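Local coordinates for ribose-phosphate pyrophosphokinase (Mycobacterium smegmatis, PDB 5MP7), which probably makes phosphoribosyl pyrophosphate by transferring the pyrophosphoryl group of ATP to the 1-hydroxyl of ribose 5-phosphate, with magnesium as cofactor, at residues R104-H109 / L137-I142; P98-A103 / R118-L123. All blocks are in the same frame, centred on the assembly; numbering follows the deposited sequence.

Contact 1 of 2, residues R104-H109 / L137-I142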
ATOM      1  N   ARG A 104      47.363 -35.560  15.150  1.00 33.25           N
ATOM      2  CA  ARG A 104      46.735 -36.867  15.108  1.00 37.81           C
ATOM      3  C   ARG A 104      46.485 -37.406  13.694  1.00 42.18           C
ATOM      4  O   ARG A 104      46.486 -38.620  13.491  1.00 48.58           O
ATOM      5  CB  ARG A 104      45.464 -36.882  15.930  1.00 40.34           C
ATOM      6  CG  ARG A 104      45.763 -36.932  17.424  1.00 47.04           C
ATOM      7  CD  ARG A 104      44.510 -36.730  18.256  1.00 53.20           C
ATOM      8  NE  ARG A 104      43.907 -35.423  17.993  1.00 59.15           N
ATOM      9  CZ  ARG A 104      42.741 -35.002  18.490  1.00 62.82           C
ATOM     10  NH1 ARG A 104      42.006 -35.773  19.289  1.00 59.27           N
ATOM     11  NH2 ARG A 104      42.319 -33.781  18.193  1.00 66.05           N
ATOM     12  N   GLN A 105      46.308 -36.520  12.715  1.00 43.76           N
ATOM     13  CA  GLN A 105      46.195 -36.924  11.306  1.00 41.93           C
ATOM     14  C   GLN A 105      47.573 -36.964  10.618  1.00 38.52           C
ATOM     15  O   GLN A 105      47.871 -36.148   9.766  1.00 34.63           O
ATOM     16  CB  GLN A 105      45.224 -35.992  10.604  1.00 44.81           C
ATOM     17  CG  GLN A 105      44.801 -36.455   9.214  1.00 53.18           C
ATOM     18  CD  GLN A 105      43.949 -37.718   9.227  1.00 57.26           C
ATOM     19  OE1 GLN A 105      43.026 -37.856  10.026  1.00 60.48           O
ATOM     20  NE2 GLN A 105      44.272 -38.658   8.355  1.00 59.99           N
ATOM     21  N   ASP A 106      48.426 -37.916  11.028  1.00 39.98           N
ATOM     22  CA  ASP A 106      49.838 -38.049  10.523  1.00 39.49           C
ATOM     23  C   ASP A 106      50.055 -39.251   9.596  1.00 36.44           C
ATOM     24  O   ASP A 106      51.178 -39.617   9.287  1.00 31.73           O
ATOM     25  CB  ASP A 106      50.823 -38.116  11.692  1.00 43.62           C
ATOM     26  CG  ASP A 106      50.460 -39.191  12.750  1.00 51.63           C
ATOM     27  OD1 ASP A 106      49.500 -40.001  12.558  1.00 61.56           O
ATOM     28  OD2 ASP A 106      51.137 -39.207  13.812  1.00 59.35           O
ATOM     29  N   LYS A 107      48.953 -39.872   9.194  1.00 39.09           N
ATOM     30  CA  LYS A 107      48.942 -40.988   8.250  1.00 46.63           C
ATOM     31  C   LYS A 107      47.520 -41.181   7.713  1.00 42.94           C
ATOM     32  O   LYS A 107      46.589 -40.614   8.252  1.00 41.91           O
ATOM     33  CB  LYS A 107      49.397 -42.281   8.927  1.00 49.07           C
ATOM     34  CG  LYS A 107      48.432 -42.781   9.985  1.00 53.04           C
ATOM     35  CD  LYS A 107      49.128 -43.827  10.784  1.00 57.09           C
ATOM     36  CE  LYS A 107      48.101 -44.766  11.451  1.00 60.92           C
ATOM     37  NZ  LYS A 107      47.972 -45.943  10.543  1.00 67.84           N
ATOM     38  N   LYS A 108      47.370 -42.026   6.701  1.00 47.28           N
ATOM     39  CA  LYS A 108      46.081 -42.192   6.037  1.00 49.47           C
ATOM     40  C   LYS A 108      45.081 -43.117   6.715  1.00 56.44           C
ATOM     41  O   LYS A 108      43.902 -43.036   6.372  1.00 64.33           O
ATOM     42  CB  LYS A 108      46.279 -42.584   4.574  1.00 46.49           C
ATOM     43  CG  LYS A 108      46.595 -41.384   3.730  1.00 45.74           C
ATOM     44  CD  LYS A 108      47.172 -41.717   2.378  1.00 47.74           C
ATOM     45  CE  LYS A 108      46.133 -41.766   1.277  1.00 49.33           C
ATOM     46  NZ  LYS A 108      46.745 -42.277   0.016  1.00 49.80           N
ATOM     47  N   HIS A 109      45.513 -43.972   7.647  1.00 64.17           N
ATOM     48  CA  HIS A 109      44.603 -44.927   8.320  1.00 72.70           C
ATOM     49  C   HIS A 109      44.061 -45.879   7.203  1.00 80.38           C
ATOM     50  O   HIS A 109      44.874 -46.424   6.435  1.00 88.60           O
ATOM     51  CB  HIS A 109      43.546 -44.187   9.166  1.00 74.05           C
ATOM     52  CG  HIS A 109      44.141 -43.202  10.132  1.00 80.88           C
ATOM     53  ND1 HIS A 109      44.688 -43.585  11.341  1.00 79.72           N
ATOM     54  CD2 HIS A 109      44.286 -41.856  10.071  1.00 82.51           C
ATOM     55  CE1 HIS A 109      45.143 -42.520  11.981  1.00 83.58           C
ATOM     56  NE2 HIS A 109      44.915 -41.458  11.232  1.00 85.03           N
ATOM     57  N   LEU A 137      55.183 -33.911  20.277  1.00 37.27           N
ATOM     58  CA  LEU A 137      54.464 -34.336  19.100  1.00 35.53           C
ATOM     59  C   LEU A 137      53.786 -35.693  19.310  1.00 36.32           C
ATOM     60  O   LEU A 137      54.307 -36.571  19.985  1.00 39.41           O
ATOM     61  CB  LEU A 137      55.414 -34.396  17.918  1.00 34.46           C
ATOM     62  CG  LEU A 137      56.066 -33.069  17.578  1.00 36.93           C
ATOM     63  CD1 LEU A 137      57.266 -33.277  16.685  1.00 38.28           C
ATOM     64  CD2 LEU A 137      55.058 -32.134  16.938  1.00 38.58           C
ATOM     65  N   HIS A 138      52.618 -35.856  18.703  1.00 37.08           N
ATOM     66  CA  HIS A 138      51.878 -37.099  18.774  1.00 39.45           C
ATOM     67  C   HIS A 138      52.742 -38.283  18.299  1.00 40.67           C
ATOM     68  O   HIS A 138      52.670 -39.367  18.879  1.00 38.94           O
ATOM     69  CB  HIS A 138      50.614 -36.979  17.926  1.00 42.38           C
ATOM     70  CG  HIS A 138      49.760 -38.197  17.948  1.00 47.14           C
ATOM     71  ND1 HIS A 138      48.995 -38.534  19.043  1.00 50.76           N
ATOM     72  CD2 HIS A 138      49.557 -39.164  17.025  1.00 49.46           C
ATOM     73  CE1 HIS A 138      48.346 -39.657  18.791  1.00 55.00           C
ATOM     74  NE2 HIS A 138      48.666 -40.056  17.571  1.00 57.51           N
ATOM     75  N   THR A 139      53.520 -38.065  17.230  1.00 39.22           N
ATOM     76  CA  THR A 139      54.582 -38.992  16.808  1.00 41.60           C
ATOM     77  C   THR A 139      55.842 -38.235  16.507  1.00 37.36           C
ATOM     78  O   THR A 139      55.788 -37.152  15.946  1.00 35.87           O
ATOM     79  CB  THR A 139      54.228 -39.782  15.527  1.00 44.29           C
ATOM     80  OG1 THR A 139      53.481 -38.942  14.632  1.00 47.22           O
ATOM     81  CG2 THR A 139      53.437 -41.076  15.873  1.00 45.73           C
ATOM     82  N   ASP A 140      56.966 -38.854  16.833  1.00 35.87           N
ATOM     83  CA  ASP A 140      58.261 -38.259  16.658  1.00 38.31           C
ATOM     84  C   ASP A 140      58.588 -38.051  15.172  1.00 34.83           C
ATOM     85  O   ASP A 140      59.321 -37.149  14.813  1.00 34.97           O
ATOM     86  CB  ASP A 140      59.325 -39.139  17.323  1.00 46.46           C
ATOM     87  CG  ASP A 140      59.041 -39.417  18.842  1.00 55.09           C
ATOM     88  OD1 ASP A 140      57.875 -39.287  19.283  1.00 65.42           O
ATOM     89  OD2 ASP A 140      59.989 -39.785  19.588  1.00 53.91           O
ATOM     90  N   GLN A 141      57.981 -38.832  14.296  1.00 35.53           N
ATOM     91  CA  GLN A 141      58.249 -38.745  12.858  1.00 36.28           C
ATOM     92  C   GLN A 141      57.760 -37.465  12.228  1.00 35.43           C
ATOM     93  O   GLN A 141      58.257 -37.095  11.171  1.00 36.63           O
ATOM     94  CB  GLN A 141      57.670 -39.937  12.087  1.00 39.01           C
ATOM     95  CG  GLN A 141      58.440 -41.235  12.319  1.00 41.66           C
ATOM     96  CD  GLN A 141      58.169 -41.822  13.684  1.00 43.20           C
ATOM     97  OE1 GLN A 141      57.047 -41.767  14.179  1.00 41.47           O
ATOM     98  NE2 GLN A 141      59.206 -42.347  14.325  1.00 47.73           N
ATOM     99  N   ILE A 142      56.815 -36.767  12.874  1.00 34.53           N
ATOM    100  CA  ILE A 142      56.368 -35.433  12.416  1.00 32.61           C
ATOM    101  C   ILE A 142      57.552 -34.453  12.236  1.00 30.47           C
ATOM    102  O   ILE A 142      57.482 -33.525  11.443  1.00 28.20           O
ATOM    103  CB  ILE A 142      55.291 -34.868  13.376  1.00 34.46           C
ATOM    104  CG1 ILE A 142      54.007 -35.664  13.207  1.00 37.21           C
ATOM    105  CG2 ILE A 142      55.011 -33.398  13.106  1.00 33.60           C
ATOM    106  CD1 ILE A 142      52.940 -35.380  14.231  1.00 38.00           C
TER
HETATM  107  O   HOH W   1      46.469 -41.151  15.518  1.00 43.25           O
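The hydroxyl of Thr139 donates to the carboxylate of Asp106, OG1 to OD2 at 2.5 Å, a very short separation across which the two side chains reach tip to tip. Asp106 CB points toward 137-142, and CG sits between its backbone N and carbonyl carbon (chi1 52°). The same OD2 lies at the edge of the His138 ring, near its plane and 3.6 Å from CD2, while Ile142 CD1 packs more loosely against it. Over one face of that ring stands Arg104 CG, 4.0 Å from the centroid and 13° off the normal, a CH-pi contact. A water bridges Arg104 O and His138 NE2, at 3.2 Å from each of these atoms. The other ring nitrogen, ND1, is hydrogen-bonded to Asp231, and the Arg104 guanidinium turns away to a salt bridge with Glu47 of the second subunit. Arg104 is a predicted ATP-binding residue and His138 a predicted magnesium ligand, so the contact probably borders the active site. It joins two loops, one running from strand 92-97 to helix 116-127, the other from strand 131-135 to strand 150-153, beyond the C-terminal ends of neighbouring parallel strands.

Contact 2 of 2, residues P98-A103 / R118-L123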
ATOM      1  N   PRO A  98      53.253 -24.882  20.494  1.00 29.04           N
ATOM      2  CA  PRO A  98      53.424 -25.769  21.640  1.00 28.49           C
ATOM      3  C   PRO A  98      52.574 -27.026  21.510  1.00 30.47           C
ATOM      4  O   PRO A  98      53.042 -28.100  21.832  1.00 35.73           O
ATOM      5  CB  PRO A  98      52.979 -24.909  22.813  1.00 28.51           C
ATOM      6  CG  PRO A  98      53.202 -23.512  22.376  1.00 27.46           C
ATOM      7  CD  PRO A  98      52.904 -23.506  20.911  1.00 28.28           C
ATOM      8  N   PHE A  99      51.349 -26.891  21.025  1.00 29.53           N
ATOM      9  CA  PHE A  99      50.526 -28.028  20.628  1.00 29.38           C
ATOM     10  C   PHE A  99      50.395 -27.990  19.100  1.00 31.13           C
ATOM     11  O   PHE A  99      49.854 -27.033  18.533  1.00 35.95           O
ATOM     12  CB  PHE A  99      49.179 -27.904  21.318  1.00 29.93           C
ATOM     13  CG  PHE A  99      48.134 -28.890  20.857  1.00 31.28           C
ATOM     14  CD1 PHE A  99      48.054 -30.135  21.449  1.00 30.75           C
ATOM     15  CD2 PHE A  99      47.201 -28.539  19.887  1.00 30.72           C
ATOM     16  CE1 PHE A  99      47.080 -31.040  21.076  1.00 34.13           C
ATOM     17  CE2 PHE A  99      46.227 -29.432  19.504  1.00 33.35           C
ATOM     18  CZ  PHE A  99      46.171 -30.694  20.091  1.00 34.10           C
ATOM     19  N   TYR A 100      50.946 -28.996  18.432  1.00 30.73           N
ATOM     20  CA  TYR A 100      51.001 -29.020  16.968  1.00 29.79           C
ATOM     21  C   TYR A 100      49.632 -29.397  16.409  1.00 29.30           C
ATOM     22  O   TYR A 100      49.137 -30.489  16.649  1.00 32.27           O
ATOM     23  CB  TYR A 100      52.066 -29.996  16.524  1.00 28.96           C
ATOM     24  CG  TYR A 100      52.414 -29.951  15.068  1.00 29.92           C
ATOM     25  CD1 TYR A 100      51.625 -30.599  14.114  1.00 31.04           C
ATOM     26  CD2 TYR A 100      53.587 -29.353  14.630  1.00 33.50           C
ATOM     27  CE1 TYR A 100      51.979 -30.623  12.771  1.00 31.50           C
ATOM     28  CE2 TYR A 100      53.954 -29.361  13.268  1.00 31.58           C
ATOM     29  CZ  TYR A 100      53.151 -30.014  12.356  1.00 31.82           C
ATOM     30  OH  TYR A 100      53.464 -30.051  11.034  1.00 30.79           O
ATOM     31  N   PRO A 101      48.987 -28.484  15.710  1.00 28.00           N
ATOM     32  CA  PRO A 101      47.670 -28.791  15.172  1.00 28.23           C
ATOM     33  C   PRO A 101      47.694 -29.856  14.076  1.00 26.99           C
ATOM     34  O   PRO A 101      48.614 -29.863  13.258  1.00 25.28           O
ATOM     35  CB  PRO A 101      47.210 -27.450  14.559  1.00 27.84           C
ATOM     36  CG  PRO A 101      48.423 -26.622  14.410  1.00 27.98           C
ATOM     37  CD  PRO A 101      49.551 -27.254  15.146  1.00 29.23           C
ATOM     38  N   TYR A 102      46.661 -30.708  14.090  1.00 23.52           N
ATOM     39  CA  TYR A 102      46.466 -31.806  13.198  1.00 22.25           C
ATOM     40  C   TYR A 102      47.470 -32.928  13.390  1.00 23.83           C
ATOM     41  O   TYR A 102      47.603 -33.787  12.520  1.00 25.10           O
ATOM     42  CB  TYR A 102      46.432 -31.325  11.733  1.00 23.07           C
ATOM     43  CG  TYR A 102      45.213 -30.564  11.441  1.00 21.33           C
ATOM     44  CD1 TYR A 102      44.052 -31.216  11.158  1.00 21.81           C
ATOM     45  CD2 TYR A 102      45.204 -29.171  11.494  1.00 22.62           C
ATOM     46  CE1 TYR A 102      42.897 -30.524  10.878  1.00 22.14           C
ATOM     47  CE2 TYR A 102      44.063 -28.452  11.222  1.00 21.35           C
ATOM     48  CZ  TYR A 102      42.904 -29.140  10.911  1.00 22.12           C
ATOM     49  OH  TYR A 102      41.733 -28.468  10.734  1.00 21.41           O
ATOM     50  N   ALA A 103      48.177 -32.949  14.507  1.00 25.95           N
ATOM     51  CA  ALA A 103      49.195 -33.998  14.765  1.00 28.09           C
ATOM     52  C   ALA A 103      48.627 -35.396  14.747  1.00 30.41           C
ATOM     53  O   ALA A 103      49.327 -36.309  14.345  1.00 32.50           O
ATOM     54  CB  ALA A 103      49.928 -33.746  16.064  1.00 25.88           C
ATOM     55  N   ARG A 118      51.228 -33.178   7.729  1.00 28.44           N
ATOM     56  CA  ARG A 118      52.201 -32.833   6.702  1.00 27.56           C
ATOM     57  C   ARG A 118      51.770 -31.532   5.998  1.00 25.64           C
ATOM     58  O   ARG A 118      52.606 -30.692   5.677  1.00 22.79           O
ATOM     59  CB  ARG A 118      52.409 -34.002   5.707  1.00 27.00           C
ATOM     60  CG  ARG A 118      53.184 -33.651   4.425  1.00 27.64           C
ATOM     61  CD  ARG A 118      54.564 -33.125   4.733  1.00 28.69           C
ATOM     62  NE  ARG A 118      55.291 -32.472   3.660  1.00 31.46           N
ATOM     63  CZ  ARG A 118      56.160 -33.032   2.819  1.00 37.48           C
ATOM     64  NH1 ARG A 118      56.802 -32.256   1.961  1.00 42.67           N
ATOM     65  NH2 ARG A 118      56.398 -34.341   2.786  1.00 41.40           N
ATOM     66  N   LEU A 119      50.474 -31.360   5.781  1.00 24.08           N
ATOM     67  CA  LEU A 119      49.979 -30.128   5.151  1.00 25.26           C
ATOM     68  C   LEU A 119      50.285 -28.910   6.012  1.00 26.13           C
ATOM     69  O   LEU A 119      50.710 -27.911   5.496  1.00 28.15           O
ATOM     70  CB  LEU A 119      48.477 -30.197   4.887  1.00 24.89           C
ATOM     71  CG  LEU A 119      47.804 -28.953   4.312  1.00 24.50           C
ATOM     72  CD1 LEU A 119      48.260 -28.688   2.896  1.00 24.16           C
ATOM     73  CD2 LEU A 119      46.298 -29.115   4.395  1.00 24.71           C
ATOM     74  N   VAL A 120      50.138 -29.022   7.331  1.00 26.71           N
ATOM     75  CA  VAL A 120      50.487 -27.929   8.238  1.00 24.47           C
ATOM     76  C   VAL A 120      51.945 -27.519   8.104  1.00 25.23           C
ATOM     77  O   VAL A 120      52.262 -26.326   8.068  1.00 25.33           O
ATOM     78  CB  VAL A 120      50.180 -28.302   9.687  1.00 25.03           C
ATOM     79  CG1 VAL A 120      50.797 -27.321  10.687  1.00 26.86           C
ATOM     80  CG2 VAL A 120      48.680 -28.347   9.906  1.00 25.66           C
ATOM     81  N   ALA A 121      52.852 -28.490   8.060  1.00 26.06           N
ATOM     82  CA  ALA A 121      54.273 -28.170   7.893  1.00 26.89           C
ATOM     83  C   ALA A 121      54.557 -27.474   6.568  1.00 25.57           C
ATOM     84  O   ALA A 121      55.364 -26.574   6.543  1.00 26.05           O
ATOM     85  CB  ALA A 121      55.147 -29.413   8.035  1.00 27.94           C
ATOM     86  N   ASP A 122      53.901 -27.907   5.496  1.00 27.50           N
ATOM     87  CA  ASP A 122      54.084 -27.310   4.178  1.00 31.51           C
ATOM     88  C   ASP A 122      53.558 -25.887   4.117  1.00 29.70           C
ATOM     89  O   ASP A 122      54.176 -25.035   3.492  1.00 30.23           O
ATOM     90  CB  ASP A 122      53.371 -28.108   3.110  1.00 37.24           C
ATOM     91  CG  ASP A 122      53.987 -29.506   2.878  1.00 55.07           C
ATOM     92  OD1 ASP A 122      55.186 -29.696   3.210  1.00 63.54           O
ATOM     93  OD2 ASP A 122      53.266 -30.408   2.332  1.00 69.10           O
ATOM     94  N   LEU A 123      52.410 -25.644   4.737  1.00 25.15           N
ATOM     95  CA  LEU A 123      51.871 -24.312   4.815  1.00 23.94           C
ATOM     96  C   LEU A 123      52.768 -23.362   5.621  1.00 22.31           C
ATOM     97  O   LEU A 123      52.956 -22.235   5.224  1.00 22.06           O
ATOM     98  CB  LEU A 123      50.476 -24.342   5.442  1.00 25.20           C
ATOM     99  CG  LEU A 123      49.387 -25.186   4.812  1.00 23.27           C
ATOM    100  CD1 LEU A 123      48.109 -24.929   5.558  1.00 23.66           C
ATOM    101  CD2 LEU A 123      49.210 -24.959   3.331  1.00 24.21           C
TER
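The 98-103 loop folds into a type II beta turn from Tyr100 to Ala103 beside helix 116-127, its backbone coming nearest where the CA atoms of Tyr102 and Val120 lie 7.5 Å apart. Tyr102, at the third turn position, has the positive phi (68°) expected there, and the closing bond from Ala103 N to Tyr100 O is weak. Val120 carries the helix side of the contact, pointing toward the loop with its two methyl groups divided among three residues. CG1, anti to the backbone N (chi1 168°), meets the end of Tyr100 tip to tip, 3.9 Å from CZ, and approaches the ring obliquely. CG2 lies 3.7 Å from Pro101 O and also touches Tyr102, whose side chain crosses that of Val120 at about a right angle with CD2 3.9 Å from CG2. The Pro101 ring adds a looser contact through its CG to CG1.

In the PRTase-like N-terminal domain, this places the loop leaving strand 92-97 of the parallel sheet against the next helix, within one strand-loop-helix unit. The phenol oxygen of Tyr100 ends against the helix at Ala121: OH is 3.5 Å from Ala121 CB, and its 3.4 Å approach to Ala121 N has too poor an angle for a hydrogen bond. Its polar partner is instead the carbonyl of Ala117, one turn earlier than Ala121, so the hydroxyl is satisfied in a buried setting. Tyr102 OH bonds to Asn72 and to the backbone N of Ile48 of the second subunit, while its own backbone N bonds to Glu47 of that subunit. Leu71, which begins helix 71-87, is touched by both Pro101 and Tyr102.

How the contacts relate
Contact 2 is buried, with all five touching residues enclosed, whereas contact 1 lies at the surface and has Ile142 as its one buried participant. The areas they bury are nearly equal, 199 and 205 Å², but the chemistry differs: methyl and aromatic packing against a helix in contact 2, a direct hydrogen bond, a water bridge and a CH-pi contact between loops in contact 1. Their first segments follow one another in the loop after strand 92-97, and the centres are about 10 Å apart. Packing joins them directly, Leu137 CD2 lying 3.7 Å from Tyr100 CB and His138 CB 3.8 Å from Ala103 CB. Both also touch the second subunit.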